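Protein GH61E (Thielavia terrestris, PDB 3EII) cleaves polysaccharides such as cellulose oxidatively, as a copper-dependent lytic polysaccharide monooxygenase of family AA9 that yields C1 and C4 oxidation products. Local coordinates at residues 67-72 and 140-145. Numbering follows the deposited sequence.
With ZN (zinc ion), chain E; SO4 (sulfate ion), chain H.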
loop_
_atom_site.group_PDB
_atom_site.type_symbol
_atom_site.label_atom_id
_atom_site.label_comp_id
_atom_site.label_asym_id
_atom_site.label_seq_id
_atom_site.Cartn_x
_atom_site.Cartn_y
_atom_site.Cartn_z
ATOM N N TYR A 67 2.665 -2.028 -14.512
ATOM C CA TYR A 67 2.781 -2.954 -15.628
ATOM C C TYR A 67 3.406 -4.320 -15.283
ATOM O O TYR A 67 3.512 -5.194 -16.137
ATOM C CB TYR A 67 3.524 -2.287 -16.802
ATOM C CG TYR A 67 4.957 -1.886 -16.542
ATOM C CD1 TYR A 67 5.991 -2.831 -16.610
ATOM C CD2 TYR A 67 5.290 -0.551 -16.296
ATOM C CE1 TYR A 67 7.333 -2.447 -16.449
ATOM C CE2 TYR A 67 6.615 -0.154 -16.129
ATOM C CZ TYR A 67 7.632 -1.103 -16.206
ATOM O OH TYR A 67 8.947 -0.724 -16.024
ATOM N N HIS A 68 3.835 -4.514 -14.045
ATOM C CA HIS A 68 4.370 -5.821 -13.655
ATOM C C HIS A 68 3.173 -6.595 -13.097
ATOM O O HIS A 68 2.320 -6.027 -12.401
ATOM C CB HIS A 68 5.424 -5.703 -12.550
ATOM C CG HIS A 68 6.719 -5.093 -12.994
ATOM N ND1 HIS A 68 7.444 -5.582 -14.061
ATOM C CD2 HIS A 68 7.436 -4.055 -12.495
ATOM C CE1 HIS A 68 8.551 -4.874 -14.199
ATOM N NE2 HIS A 68 8.572 -3.941 -13.262
ATOM N N PRO A 69 3.080 -7.898 -13.403
ATOM C CA PRO A 69 1.942 -8.663 -12.873
ATOM C C PRO A 69 2.040 -8.779 -11.355
ATOM O O PRO A 69 3.117 -8.999 -10.813
ATOM C CB PRO A 69 2.073 -10.015 -13.570
ATOM C CG PRO A 69 3.601 -10.157 -13.728
ATOM C CD PRO A 69 3.992 -8.753 -14.184
ATOM N N GLY A 70 0.913 -8.620 -10.674
ATOM C CA GLY A 70 0.907 -8.702 -9.229
ATOM C C GLY A 70 -0.237 -7.896 -8.636
ATOM O O GLY A 70 -0.850 -7.068 -9.335
ATOM N N PRO A 71 -0.549 -8.105 -7.335
ATOM C CA PRO A 71 -1.636 -7.404 -6.639
ATOM C C PRO A 71 -1.324 -5.990 -6.157
ATOM O O PRO A 71 -0.174 -5.624 -5.944
ATOM C CB PRO A 71 -1.930 -8.329 -5.480
ATOM C CG PRO A 71 -0.539 -8.788 -5.098
ATOM C CD PRO A 71 0.088 -9.101 -6.442
ATOM N N VAL A 72 -2.378 -5.202 -6.005
ATOM C CA VAL A 72 -2.278 -3.849 -5.496
ATOM C C VAL A 72 -3.009 -3.930 -4.166
ATOM O O VAL A 72 -4.062 -4.566 -4.072
ATOM C CB VAL A 72 -3.004 -2.815 -6.433
ATOM C CG1 VAL A 72 -3.218 -1.496 -5.706
ATOM C CG2 VAL A 72 -2.151 -2.557 -7.675
ATOM N N GLY A 140 5.225 -6.782 -7.665
ATOM C CA GLY A 140 5.509 -7.382 -8.957
ATOM C C GLY A 140 5.986 -8.804 -8.727
ATOM O O GLY A 140 6.972 -9.014 -7.996
ATOM N N LEU A 141 5.314 -9.771 -9.346
ATOM C CA LEU A 141 5.656 -11.187 -9.152
ATOM C C LEU A 141 6.283 -11.887 -10.362
ATOM O O LEU A 141 6.404 -13.103 -10.371
ATOM C CB LEU A 141 4.406 -11.965 -8.739
ATOM C CG LEU A 141 3.659 -11.408 -7.529
ATOM C CD1 LEU A 141 2.336 -12.137 -7.345
ATOM C CD2 LEU A 141 4.538 -11.551 -6.284
ATOM N N HIS A 142 6.699 -11.122 -11.370
ATOM C CA HIS A 142 7.291 -11.697 -12.587
ATOM C C HIS A 142 8.598 -12.496 -12.402
ATOM O O HIS A 142 8.941 -13.293 -13.245
ATOM C CB HIS A 142 7.475 -10.599 -13.656
ATOM C CG HIS A 142 8.243 -9.408 -13.180
ATOM N ND1 HIS A 142 7.768 -8.563 -12.202
ATOM C CD2 HIS A 142 9.454 -8.923 -13.546
ATOM C CE1 HIS A 142 8.654 -7.604 -11.988
ATOM N NE2 HIS A 142 9.686 -7.803 -12.790
ATOM N N VAL A 143 9.335 -12.264 -11.323
ATOM C CA VAL A 143 10.541 -13.031 -11.028
ATOM C C VAL A 143 10.512 -13.388 -9.538
ATOM O O VAL A 143 11.560 -13.436 -8.873
ATOM C CB VAL A 143 11.845 -12.247 -11.332
ATOM C CG1 VAL A 143 11.914 -11.925 -12.801
ATOM C CG2 VAL A 143 11.925 -10.944 -10.485
ATOM N N ALA A 144 9.310 -13.659 -9.023
ATOM C CA ALA A 144 9.132 -14.010 -7.611
ATOM C C ALA A 144 9.224 -15.515 -7.269
ATOM O O ALA A 144 8.920 -15.912 -6.120
ATOM C CB ALA A 144 7.807 -13.465 -7.115
ATOM N N GLN A 145 9.655 -16.353 -8.220
ATOM C CA GLN A 145 9.736 -17.778 -7.925
ATOM C C GLN A 145 10.868 -18.107 -6.951
ATOM O O GLN A 145 10.943 -19.229 -6.409
ATOM C CB GLN A 145 9.877 -18.607 -9.214
ATOM C CG GLN A 145 11.256 -18.546 -9.908
ATOM C CD GLN A 145 11.623 -17.166 -10.425
ATOM O OE1 GLN A 145 10.763 -16.398 -10.860
ATOM N NE2 GLN A 145 12.915 -16.852 -10.393
HETATM ZN ZN ZN E . 10.135 -2.680 -13.033
HETATM S S SO4 H . 13.343 -6.960 -13.923
HETATM O O1 SO4 H . 13.726 -7.833 -12.744
HETATM O O2 SO4 H . 13.120 -7.891 -15.117
HETATM O O3 SO4 H . 12.094 -6.376 -13.625
HETATM O O4 SO4 H . 14.523 -6.224 -14.246
HETATM O O HOH W 1 10.960 -2.768 -15.277
HETATM O O HOH W 2 11.632 -4.132 -12.744
#
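With CG of His142 set between its backbone N and carbonyl carbon (chi1 54°) and CG of His68 anti to its own carbonyl carbon (chi1 -71°), the two imidazoles meet face to face as an offset stack. Their planes are inclined by 7°, with the ring centroids 3.9 Å apart. His142 CE1 lies over one face of the His68 ring, toward its rim, 3.1 Å from His68 ND1. Tyr67 CE1 lies over the opposite face, also toward the rim, so the His68 ring has a neighbour on both faces. His68 NE2 binds the zinc ion at 2.0 Å. Two waters and His1 N also bind the zinc. His142 NE2 donates a hydrogen bond to O3 of a sulfate (2.9 Å), probably from the crystallisation liquor, which lies at the ring edge and is also bonded to Gln151 NE2. Beyond the stack, Pro69 CG packs 3.9 Å from His142 CB, and Leu141 N gives Pro69 O a nearly straight hydrogen bond of 2.8 Å that ties the two loops together. Leu141 CD1 extends the contact to Pro71 CD, at 3.9 Å. With an alanine here, the face of His68 now covered by His142 is likely to lose its stacking partner, and the sulfate the N-H of NE2. Zinc here occupies the copper site of this AA9 monooxygenase, with His1 and His68 forming the histidine brace and His142 and Gln151 probably binding dioxygen beside it.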